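Local coordinates for protein putative beta-glucosidase (Bifidobacterium adolescentis, PDB 5WAB) that hydrolyses beta-glucosides as a family 3 glycoside hydrolase and probably also releases terminal alpha-L-arabinopyranosyl units from ginsenoside Rb2, at residues P108-K113 against E123-P129; L152-A156 against F181-I187; P7-L12 against A278-V282. All coordinates share one frame; numbering follows the deposited sequence.

Interaction 1. Residues P108-K113 against E123-P129; sequences PGVNIK and EYWSEDP
Gly109 lies beside Tyr124, their CA atoms 5.3 Å apart, and Lys113 beside Glu127 at the other end, so the two irregular strips 108-113 and 123-129 run alongside each other in the long loop between strand 102-106 and helix 129-144. One direct backbone bond joins them: Lys113 N gives its hydrogen to Ser126 O at 3.2 Å, nearly straight at 170°. Water 1 bridges nearby, donating to Asn111 O and accepting from Trp125 N.

Asn111 lays its CB over one face of the Tyr124 ring, 3.7 Å from the centroid, a CH-pi contact; the amide plane stands 71° from the ring plane. With CG anti to the tyrosine's own carbonyl carbon (chi1 -56°), this torsion turns the ring toward 109-111, and Gly109, lacking a side chain, lets it close in. At the edge of the Trp125 indole, Gly109 O sits in the ring plane near CD1.

Lys113 stretches fully along the backbone of 124-126. Its CE packs against Tyr124 CB, and NZ reaches Tyr124 O at 2.9 Å from above the carbonyl plane, not along a lone pair. The same ammonium also bonds to Cys121 O and donates to water 2, which passes a hydrogen to Trp125 O. At the far end, Ile112 CD1 touches Pro129, while Ser126 OG accepts from Asp128 N at 2.8 Å in an ST turn just before the helix.

Every touching residue is buried in this N-terminal, TIM-barrel-type domain. A lysine charge is therefore housed among carbonyl oxygens and a water, which probably stabilise it, while Asn111 ND2 bonds to His154 O and Glu123 pairs with Arg120 of the same loop and with Lys153, which with the Asn111 bond ties the loop to the next strand.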
# COMPACT_ATOMS: atom_id res chain seq x y z
N PRO A 108 8.58 2.32 2.51
CA PRO A 108 7.65 1.36 1.91
C PRO A 108 7.34 1.67 0.45
O PRO A 108 7.72 2.73 -0.06
CB PRO A 108 6.40 1.52 2.78
CG PRO A 108 6.41 2.99 3.13
CD PRO A 108 7.88 3.40 3.23
N GLY A 109 6.67 0.74 -0.23
CA GLY A 109 6.23 0.94 -1.60
C GLY A 109 4.78 1.38 -1.60
O GLY A 109 3.95 0.78 -0.91
N VAL A 110 4.49 2.45 -2.33
CA VAL A 110 3.17 3.06 -2.31
C VAL A 110 2.57 3.17 -3.71
O VAL A 110 1.63 3.93 -3.92
CB VAL A 110 3.19 4.44 -1.60
CG1 VAL A 110 3.61 4.29 -0.17
CG2 VAL A 110 4.10 5.42 -2.32
N ASN A 111 3.08 2.40 -4.67
CA ASN A 111 2.52 2.45 -6.02
C ASN A 111 1.06 2.02 -6.02
O ASN A 111 0.65 1.11 -5.29
CB ASN A 111 3.32 1.56 -6.97
CG ASN A 111 4.75 2.03 -7.15
OD1 ASN A 111 5.69 1.36 -6.74
ND2 ASN A 111 4.91 3.19 -7.76
N ILE A 112 0.26 2.72 -6.83
CA ILE A 112 -1.15 2.42 -6.95
C ILE A 112 -1.33 1.05 -7.60
O ILE A 112 -0.67 0.72 -8.59
CB ILE A 112 -1.86 3.51 -7.76
CG1 ILE A 112 -1.80 4.84 -7.01
CG2 ILE A 112 -3.29 3.12 -8.08
CD1 ILE A 112 -2.42 4.79 -5.63
N LYS A 113 -2.23 0.24 -7.03
CA LYS A 113 -2.62 -1.03 -7.63
C LYS A 113 -3.64 -0.73 -8.72
O LYS A 113 -4.85 -0.82 -8.53
CB LYS A 113 -3.17 -1.97 -6.57
CG LYS A 113 -2.19 -2.18 -5.44
CD LYS A 113 -2.65 -3.18 -4.41
CE LYS A 113 -1.69 -3.15 -3.23
NZ LYS A 113 -1.96 -4.14 -2.16
N GLU A 123 3.33 -5.99 -2.02
CA GLU A 123 4.23 -5.06 -1.37
C GLU A 123 3.70 -3.63 -1.35
O GLU A 123 4.33 -2.76 -0.75
CB GLU A 123 5.58 -5.11 -2.10
CG GLU A 123 6.81 -4.54 -1.42
CD GLU A 123 8.07 -4.87 -2.22
OE1 GLU A 123 7.98 -5.75 -3.10
OE2 GLU A 123 9.13 -4.24 -2.00
N TYR A 124 2.54 -3.39 -1.97
CA TYR A 124 1.90 -2.07 -2.00
C TYR A 124 0.65 -2.07 -1.14
O TYR A 124 0.24 -3.09 -0.58
CB TYR A 124 1.59 -1.66 -3.44
CG TYR A 124 2.79 -1.67 -4.37
CD1 TYR A 124 4.06 -1.44 -3.87
CD2 TYR A 124 2.64 -1.91 -5.73
CE1 TYR A 124 5.16 -1.46 -4.70
CE2 TYR A 124 3.73 -1.93 -6.57
CZ TYR A 124 4.98 -1.70 -6.05
OH TYR A 124 6.07 -1.71 -6.88
N TRP A 125 0.00 -0.90 -1.04
CA TRP A 125 -1.02 -0.68 -0.03
C TRP A 125 -2.45 -0.68 -0.57
O TRP A 125 -3.30 -1.38 -0.02
CB TRP A 125 -0.72 0.63 0.72
CG TRP A 125 0.53 0.51 1.55
CD1 TRP A 125 1.81 0.64 1.11
CD2 TRP A 125 0.62 0.25 2.96
NE1 TRP A 125 2.69 0.46 2.15
CE2 TRP A 125 1.98 0.23 3.29
CE3 TRP A 125 -0.33 0.04 3.96
CZ2 TRP A 125 2.43 -0.00 4.59
CZ3 TRP A 125 0.12 -0.19 5.26
CH2 TRP A 125 1.48 -0.21 5.56
N SER A 126 -2.76 0.09 -1.61
CA SER A 126 -4.16 0.20 -2.00
C SER A 126 -4.27 0.57 -3.48
O SER A 126 -3.29 0.91 -4.13
CB SER A 126 -4.91 1.24 -1.15
OG SER A 126 -6.24 1.43 -1.60
N GLU A 127 -5.50 0.47 -3.99
CA GLU A 127 -5.86 1.05 -5.27
C GLU A 127 -6.24 2.52 -5.14
O GLU A 127 -6.41 3.19 -6.16
CB GLU A 127 -7.05 0.30 -5.87
CG GLU A 127 -8.38 0.57 -5.15
CD GLU A 127 -9.50 -0.38 -5.55
OE1 GLU A 127 -9.23 -1.58 -5.74
OE2 GLU A 127 -10.65 0.09 -5.68
N ASP A 128 -6.38 3.02 -3.91
CA ASP A 128 -6.82 4.39 -3.67
C ASP A 128 -5.65 5.23 -3.20
O ASP A 128 -4.91 4.80 -2.30
CB ASP A 128 -7.94 4.43 -2.64
CG ASP A 128 -8.42 5.83 -2.37
OD1 ASP A 128 -9.12 6.37 -3.25
OD2 ASP A 128 -8.09 6.41 -1.31
N PRO A 129 -5.44 6.43 -3.76
CA PRO A 129 -4.27 7.22 -3.33
C PRO A 129 -4.35 7.72 -1.89
O PRO A 129 -3.34 7.71 -1.19
CB PRO A 129 -4.24 8.37 -4.35
CG PRO A 129 -5.65 8.48 -4.84
CD PRO A 129 -6.20 7.09 -4.84
O HOH W 1 -0.33 1.57 -2.62
O HOH W 2 -4.82 -3.78 -0.83

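Interaction 2. Residues L152-A156 against F181-I187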
# COMPACT_ATOMS: atom_id res chain seq x y z
N LEU A 152 10.85 5.86 0.39
CA LEU A 152 9.59 5.88 -0.34
C LEU A 152 9.83 5.43 -1.77
O LEU A 152 10.57 6.06 -2.51
CB LEU A 152 9.00 7.29 -0.31
CG LEU A 152 7.53 7.47 -0.70
CD1 LEU A 152 6.66 6.59 0.18
CD2 LEU A 152 7.14 8.93 -0.57
N LYS A 153 9.22 4.30 -2.15
CA LYS A 153 9.76 3.46 -3.21
C LYS A 153 8.96 3.54 -4.51
O LYS A 153 7.73 3.49 -4.51
CB LYS A 153 9.82 2.00 -2.73
CG LYS A 153 11.17 1.36 -3.00
CD LYS A 153 11.37 0.09 -2.19
CE LYS A 153 10.42 -1.01 -2.59
NZ LYS A 153 10.82 -2.29 -1.93
N HIS A 154 9.72 3.65 -5.61
CA HIS A 154 9.29 3.54 -7.01
C HIS A 154 8.45 4.73 -7.45
O HIS A 154 7.30 4.58 -7.85
CB HIS A 154 8.56 2.23 -7.24
CG HIS A 154 9.30 1.04 -6.71
ND1 HIS A 154 8.66 -0.09 -6.26
CD2 HIS A 154 10.63 0.82 -6.55
CE1 HIS A 154 9.57 -0.96 -5.84
NE2 HIS A 154 10.77 -0.43 -6.00
N PHE A 155 9.08 5.89 -7.44
CA PHE A 155 8.46 7.15 -7.83
C PHE A 155 8.82 7.42 -9.29
O PHE A 155 9.98 7.68 -9.61
CB PHE A 155 8.97 8.25 -6.89
CG PHE A 155 8.37 9.61 -7.13
CD1 PHE A 155 7.03 9.85 -6.87
CD2 PHE A 155 9.17 10.67 -7.53
CE1 PHE A 155 6.49 11.11 -7.06
CE2 PHE A 155 8.64 11.93 -7.71
CZ PHE A 155 7.30 12.15 -7.48
N ALA A 156 7.83 7.33 -10.19
CA ALA A 156 6.46 6.97 -9.86
C ALA A 156 5.84 6.10 -10.95
O ALA A 156 6.48 5.81 -11.97
CB ALA A 156 5.61 8.22 -9.65
N PHE A 181 0.27 10.26 -7.88
CA PHE A 181 1.09 11.17 -7.09
C PHE A 181 0.63 11.34 -5.64
O PHE A 181 1.49 11.37 -4.75
CB PHE A 181 1.15 12.55 -7.76
CG PHE A 181 2.13 12.64 -8.90
CD1 PHE A 181 2.96 11.57 -9.21
CD2 PHE A 181 2.19 13.77 -9.70
CE1 PHE A 181 3.86 11.65 -10.27
CE2 PHE A 181 3.07 13.85 -10.76
CZ PHE A 181 3.91 12.79 -11.04
N PRO A 182 -0.68 11.47 -5.35
CA PRO A 182 -1.08 11.93 -4.00
C PRO A 182 -0.51 11.13 -2.84
O PRO A 182 -0.26 11.72 -1.78
CB PRO A 182 -2.61 11.82 -4.04
CG PRO A 182 -2.94 12.07 -5.45
CD PRO A 182 -1.86 11.36 -6.23
N ALA A 183 -0.32 9.82 -2.98
CA ALA A 183 0.29 9.04 -1.90
C ALA A 183 1.74 9.46 -1.68
O ALA A 183 2.18 9.62 -0.53
CB ALA A 183 0.21 7.55 -2.21
N PHE A 184 2.50 9.65 -2.76
CA PHE A 184 3.85 10.19 -2.63
C PHE A 184 3.81 11.60 -2.05
O PHE A 184 4.58 11.93 -1.14
CB PHE A 184 4.55 10.19 -3.99
CG PHE A 184 4.94 8.82 -4.49
CD1 PHE A 184 6.07 8.19 -4.00
CD2 PHE A 184 4.20 8.18 -5.49
CE1 PHE A 184 6.46 6.94 -4.47
CE2 PHE A 184 4.59 6.93 -5.96
CZ PHE A 184 5.72 6.30 -5.45
N GLU A 185 2.91 12.44 -2.56
CA GLU A 185 2.84 13.83 -2.12
C GLU A 185 2.53 13.93 -0.63
O GLU A 185 3.17 14.70 0.09
CB GLU A 185 1.80 14.59 -2.95
CG GLU A 185 1.68 16.07 -2.58
CD GLU A 185 0.46 16.75 -3.19
OE1 GLU A 185 -0.38 16.05 -3.79
OE2 GLU A 185 0.34 17.98 -3.06
N HIS A 186 1.58 13.13 -0.14
CA HIS A 186 1.18 13.23 1.26
C HIS A 186 2.30 12.81 2.20
O HIS A 186 2.50 13.43 3.25
CB HIS A 186 -0.06 12.37 1.53
CG HIS A 186 -0.48 12.36 2.97
ND1 HIS A 186 -1.10 13.43 3.57
CD2 HIS A 186 -0.31 11.43 3.93
CE1 HIS A 186 -1.33 13.14 4.84
NE2 HIS A 186 -0.85 11.93 5.09
N ILE A 187 3.01 11.73 1.87
CA ILE A 187 4.08 11.27 2.74
C ILE A 187 5.26 12.25 2.73
O ILE A 187 5.89 12.49 3.76
CB ILE A 187 4.48 9.85 2.33
CG1 ILE A 187 3.25 8.93 2.49
CG2 ILE A 187 5.64 9.36 3.17
CD1 ILE A 187 3.47 7.50 2.05
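Phe184 presents one ring face to the edge of Phe155, whose CD1 stands over that face 3.3 Å from Phe184 CG. The pair is edge-to-face, with centroids 4.8 Å apart and planes meeting at 63°. The CB of Phe155 adds a CH-pi contact over the Phe184 ring. Phe155 gets there because its CG is anti to the backbone N (chi1 -177°), which lays the two side chains past each other, pointing in opposite directions.

Round the rest of the Phe184 ring the strand closes in. Leu152 CD2 packs on CD1 at 3.7 Å, Lys153 O comes near the ring plane at the CZ end, and Ala156 CB touches CE2. That same methyl lies in the plane of the Phe181 ring, 3.9 Å from its CE1, so one alanine bridges two phenylalanines. Phe181 and Phe155 meet obliquely, completing a three-ring aromatic cluster. One turn further along helix 182-190, Ile187 CD1 reaches Leu152 CD1 at 3.8 Å.

This is the interface between strand 149-155 of the parallel sheet and a helix on its outer side, as in a TIM-barrel-type domain. Val110 touches Phe184 from the neighbouring loop, and Leu214 of helix 212-222 meets both Phe155 and Phe181.

No hydrogen bond crosses between the segments: they are held by apolar packing and the edge-to-face ring pair. Lys153 points away from the helix, and the ring of His154 leads away from it too, binding Tyr124 OH and a glycerol, consistent with a pocket there.

Interaction 3. Residues P7-L12 against A278-V282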
# COMPACT_ATOMS: atom_id res chain seq x y z
N PRO A 7 31.24 17.14 8.47
CA PRO A 7 31.65 17.42 7.09
C PRO A 7 30.54 18.02 6.21
O PRO A 7 29.36 17.86 6.52
CB PRO A 7 32.04 16.04 6.57
CG PRO A 7 31.07 15.12 7.28
CD PRO A 7 30.85 15.72 8.65
N SER A 8 30.94 18.72 5.15
CA SER A 8 30.04 19.20 4.10
C SER A 8 30.75 19.02 2.76
O SER A 8 31.87 18.52 2.70
CB SER A 8 29.65 20.67 4.31
OG SER A 8 30.75 21.54 4.08
N VAL A 9 30.09 19.44 1.68
CA VAL A 9 30.73 19.35 0.37
C VAL A 9 31.88 20.34 0.22
O VAL A 9 32.73 20.16 -0.66
CB VAL A 9 29.74 19.55 -0.79
CG1 VAL A 9 29.00 18.26 -1.09
CG2 VAL A 9 28.79 20.70 -0.50
N ASN A 10 31.93 21.38 1.05
CA ASN A 10 33.07 22.29 1.04
C ASN A 10 34.36 21.60 1.45
O ASN A 10 35.45 22.05 1.08
CB ASN A 10 32.81 23.48 1.96
CG ASN A 10 31.63 24.31 1.52
OD1 ASN A 10 31.37 24.45 0.32
ND2 ASN A 10 30.92 24.90 2.47
N ASP A 11 34.26 20.48 2.17
CA ASP A 11 35.42 19.75 2.64
C ASP A 11 35.88 18.68 1.66
O ASP A 11 36.88 18.01 1.92
CB ASP A 11 35.11 19.11 4.00
CG ASP A 11 34.73 20.14 5.06
OD1 ASP A 11 35.52 21.08 5.28
OD2 ASP A 11 33.65 20.01 5.67
N LEU A 12 35.19 18.53 0.53
CA LEU A 12 35.46 17.47 -0.42
C LEU A 12 36.10 18.00 -1.70
O LEU A 12 35.79 19.11 -2.15
CB LEU A 12 34.16 16.73 -0.78
CG LEU A 12 33.41 16.23 0.45
CD1 LEU A 12 32.09 15.60 0.05
CD2 LEU A 12 34.27 15.27 1.27
N ALA A 278 25.49 16.12 -4.08
CA ALA A 278 26.44 15.47 -3.18
C ALA A 278 26.22 15.90 -1.73
O ALA A 278 26.39 15.09 -0.81
CB ALA A 278 27.88 15.79 -3.61
N GLN A 279 25.88 17.17 -1.51
CA GLN A 279 25.62 17.62 -0.14
C GLN A 279 24.44 16.88 0.46
O GLN A 279 24.44 16.55 1.65
CB GLN A 279 25.36 19.13 -0.13
CG GLN A 279 25.03 19.70 1.25
CD GLN A 279 26.15 19.48 2.26
OE1 GLN A 279 27.33 19.65 1.95
NE2 GLN A 279 25.78 19.10 3.47
N GLY A 280 23.42 16.59 -0.36
CA GLY A 280 22.31 15.80 0.13
C GLY A 280 22.75 14.45 0.65
O GLY A 280 22.25 13.97 1.67
N MET A 281 23.73 13.83 -0.02
CA MET A 281 24.26 12.55 0.44
C MET A 281 25.01 12.72 1.75
O MET A 281 25.01 11.80 2.58
CB MET A 281 25.16 11.94 -0.62
CG MET A 281 24.42 11.57 -1.90
SD MET A 281 22.87 10.68 -1.61
CE MET A 281 23.45 9.23 -0.71
N VAL A 282 25.67 13.87 1.95
CA VAL A 282 26.29 14.17 3.23
C VAL A 282 25.22 14.35 4.30
O VAL A 282 25.35 13.84 5.42
CB VAL A 282 27.20 15.41 3.12
CG1 VAL A 282 27.80 15.75 4.48
CG2 VAL A 282 28.30 15.18 2.10
O HOH W 3 27.12 19.35 6.33
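Gln279 sets its CG anti to the backbone N (chi1 178°) and then bends at chi2 (60°), which carries its amide from helix 271-292 to the N-terminal segment 7-12. There an ST turn, in which Asn10 N donates to Ser8 OG, overlaps the start of a short 3-10 segment, and Gln279 OE1 accepts from Val9 N at 2.8 Å. The donor lies nearly along the C=O axis, with a C=O...N angle of 165°.

Val9 points at the helix with both methyls in contact. Its CG1 rests on the helix backbone and on Ala278 CB at 3.7 Å, while CG2 flanks the glutamine chain. Val282, one turn along the helix, turns CG1 to Pro7 O and CG2 to Leu12 CD1, 4.3 Å away. Leu20 touches both Leu12 and Val282, widening this apolar patch. On the segment itself, Asp11 OD2 accepts from Ser8 N and steadies the turn.

The contact pins the start of the modelled chain to a helix of the N-terminal domain. The other end of the glutamine amide is used too. It bonds to Asp283 OD1, and Gln279 NE2 donates at 3.2 Å to the oxygen of water 3, which in turn donates to Pro7 O.

Interactions 1 and 2 sit side by side, centres 9 Å apart, within the family 3 N-terminal domain, and follow one another along the chain. Interaction 1 belongs to the loop after strand 102-106; interaction 2 joins the adjacent parallel strand 149-155 to helix 182-190. The Glu123-Lys153 salt bridge and packing of Val110 on Phe184 connect them, so loop, strand and helix form one continuous buried block. Interaction 3 is peripheral, its centre 34 Å from that of interaction 1 and 26 Å from that of interaction 2. Because it joins residues 7-12 to helix 271-292, it brackets both others in sequence, bringing the chain's beginning to a helix near the end of the family 3 N-terminal range.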